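Local coordinates for protein transcriptional regulator (Streptococcus dysgalactiae, PDB 4YV6) that acts as the Rgg2 receptor for SHP pheromones and, as a helix-turn-helix transcriptional regulator, probably controls target genes in response to these peptides, at the interface of chains A and B. Residues are numbered along the deposited sequence; one frame, centred on the assembly and turned at random. Chains: chain A/B, Transcriptional regulator.

The interface of chains A and B. Residues chain A 221, 224-225, 228, 253; chain B 221, 253, 256-257.
A two-fold symmetric helical interface in the C-terminal Rgg domain joins the two chains, and here B:Leu257 plugs into a groove between helices 221-237 and 242-256 of chain A. Its two methyls divide the work. CD1 lies over one face of the A:Phe221 ring, displaced toward the rim and 4.0 Å from the ring centroid, in a CH-pi contact. CD2 points deeper into the groove, 3.6 Å from the hydroxyl OG1 of A:Thr225 and 3.7 Å from CD1 of A:Ile253. CB and the backbone carbonyl carbon of A:Lys224 line one side of the same methyl. The A:Ile253 side chain is extended, with CD1 anti to CA (chi2 171°), which carries this methyl out to the leucine.

A:Thr225 is tied back within its own helix. Its OG1 is 2.7 Å from the backbone O of A:Phe221, and this hydrogen bond holds the hydroxyl while its oxygen packs against B:Leu257. The donor is tilted 31° from the carbonyl plane.

Near the two-fold axis, like residues meet. CB of A:Phe221 is 3.4 Å from CB of B:Phe221, so the helix starts come close while the two rings point away from each other. The A:Ile253 and B:Ile253 side chains cross at a slant, their CG2 methyls 4.1 Å apart. At the outer end, CD2 of A:Leu228 sits 3.8 Å from the backbone O of B:Tyr256.

B:Leu257 lies just after helix 242-256, in the loop before helix 260-273. By symmetry, A:Leu257 fills the matching groove of chain B. The exchange probably helps hold an Rgg2 dimer together, far from the N-terminal helix-turn-helix domains.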
loop_
_atom_site.group_PDB
_atom_site.type_symbol
_atom_site.label_atom_id
_atom_site.label_comp_id
_atom_site.label_asym_id
_atom_site.label_seq_id
_atom_site.Cartn_x
_atom_site.Cartn_y
_atom_site.Cartn_z
ATOM N N PHE A 221 -11.199 -3.186 3.172
ATOM C CA PHE A 221 -12.473 -3.883 3.050
ATOM C C PHE A 221 -12.284 -5.350 2.677
ATOM O O PHE A 221 -13.094 -6.194 3.057
ATOM C CB PHE A 221 -13.370 -3.191 2.022
ATOM C CG PHE A 221 -14.186 -2.060 2.593
ATOM C CD1 PHE A 221 -13.731 -1.336 3.682
ATOM C CD2 PHE A 221 -15.414 -1.734 2.046
ATOM C CE1 PHE A 221 -14.485 -0.300 4.208
ATOM C CE2 PHE A 221 -16.174 -0.701 2.569
ATOM C CZ PHE A 221 -15.705 0.017 3.649
ATOM N N LYS A 224 -11.508 -7.096 5.959
ATOM C CA LYS A 224 -12.709 -7.100 6.791
ATOM C C LYS A 224 -13.731 -8.112 6.279
ATOM O O LYS A 224 -14.430 -8.747 7.064
ATOM C CB LYS A 224 -13.330 -5.702 6.847
ATOM C CG LYS A 224 -12.538 -4.720 7.689
ATOM C CD LYS A 224 -13.118 -3.314 7.633
ATOM C CE LYS A 224 -12.322 -2.367 8.515
ATOM N NZ LYS A 224 -12.682 -0.941 8.293
ATOM N N THR A 225 -13.804 -8.266 4.959
ATOM C CA THR A 225 -14.732 -9.211 4.344
ATOM C C THR A 225 -14.339 -10.661 4.629
ATOM O O THR A 225 -15.185 -11.480 4.990
ATOM C CB THR A 225 -14.812 -9.014 2.819
ATOM O OG1 THR A 225 -15.238 -7.678 2.530
ATOM C CG2 THR A 225 -15.793 -10.001 2.195
ATOM N N LEU A 228 -14.832 -11.194 8.299
ATOM C CA LEU A 228 -16.249 -11.409 8.580
ATOM C C LEU A 228 -16.594 -12.887 8.443
ATOM O O LEU A 228 -17.320 -13.445 9.266
ATOM C CB LEU A 228 -17.122 -10.580 7.636
ATOM C CG LEU A 228 -18.638 -10.737 7.810
ATOM C CD1 LEU A 228 -19.089 -10.221 9.169
ATOM C CD2 LEU A 228 -19.381 -10.027 6.694
ATOM N N ILE A 253 -20.915 -10.369 -0.375
ATOM C CA ILE A 253 -20.005 -9.274 -0.703
ATOM C C ILE A 253 -19.126 -9.656 -1.891
ATOM O O ILE A 253 -18.949 -8.866 -2.816
ATOM C CB ILE A 253 -19.114 -8.894 0.495
ATOM C CG1 ILE A 253 -19.971 -8.307 1.620
ATOM C CG2 ILE A 253 -18.047 -7.879 0.074
ATOM C CD1 ILE A 253 -19.226 -8.091 2.921
ATOM N N PHE B 221 -11.307 -3.415 -2.034
ATOM C CA PHE B 221 -12.741 -3.668 -1.966
ATOM C C PHE B 221 -13.521 -2.407 -1.607
ATOM O O PHE B 221 -14.706 -2.298 -1.922
ATOM C CB PHE B 221 -13.051 -4.770 -0.949
ATOM C CG PHE B 221 -12.865 -6.163 -1.481
ATOM C CD1 PHE B 221 -12.027 -6.413 -2.557
ATOM C CD2 PHE B 221 -13.544 -7.225 -0.909
ATOM C CE1 PHE B 221 -11.863 -7.699 -3.042
ATOM C CE2 PHE B 221 -13.383 -8.509 -1.388
ATOM C CZ PHE B 221 -12.544 -8.747 -2.454
ATOM N N ILE B 253 -23.151 -4.126 1.603
ATOM C CA ILE B 253 -21.737 -4.354 1.896
ATOM C C ILE B 253 -21.302 -3.502 3.088
ATOM O O ILE B 253 -20.754 -4.021 4.059
ATOM C CB ILE B 253 -20.844 -4.041 0.680
ATOM C CG1 ILE B 253 -21.170 -4.998 -0.467
ATOM C CG2 ILE B 253 -19.362 -4.168 1.050
ATOM C CD1 ILE B 253 -20.486 -4.653 -1.779
ATOM N N TYR B 256 -22.995 -5.012 6.184
ATOM C CA TYR B 256 -22.438 -6.288 6.620
ATOM C C TYR B 256 -21.072 -6.097 7.271
ATOM O O TYR B 256 -20.731 -6.799 8.222
ATOM C CB TYR B 256 -22.329 -7.264 5.440
ATOM C CG TYR B 256 -23.657 -7.687 4.838
ATOM C CD1 TYR B 256 -24.855 -7.464 5.509
ATOM C CD2 TYR B 256 -23.714 -8.317 3.599
ATOM C CE1 TYR B 256 -26.067 -7.849 4.964
ATOM C CE2 TYR B 256 -24.924 -8.706 3.046
ATOM C CZ TYR B 256 -26.097 -8.469 3.736
ATOM O OH TYR B 256 -27.304 -8.853 3.196
ATOM N N LEU B 257 -20.300 -5.136 6.771
ATOM C CA LEU B 257 -18.951 -4.892 7.277
ATOM C C LEU B 257 -18.953 -3.986 8.506
ATOM O O LEU B 257 -17.896 -3.654 9.044
ATOM C CB LEU B 257 -18.074 -4.273 6.184
ATOM C CG LEU B 257 -17.758 -5.148 4.966
ATOM C CD1 LEU B 257 -16.907 -4.378 3.961
ATOM C CD2 LEU B 257 -17.061 -6.434 5.381
#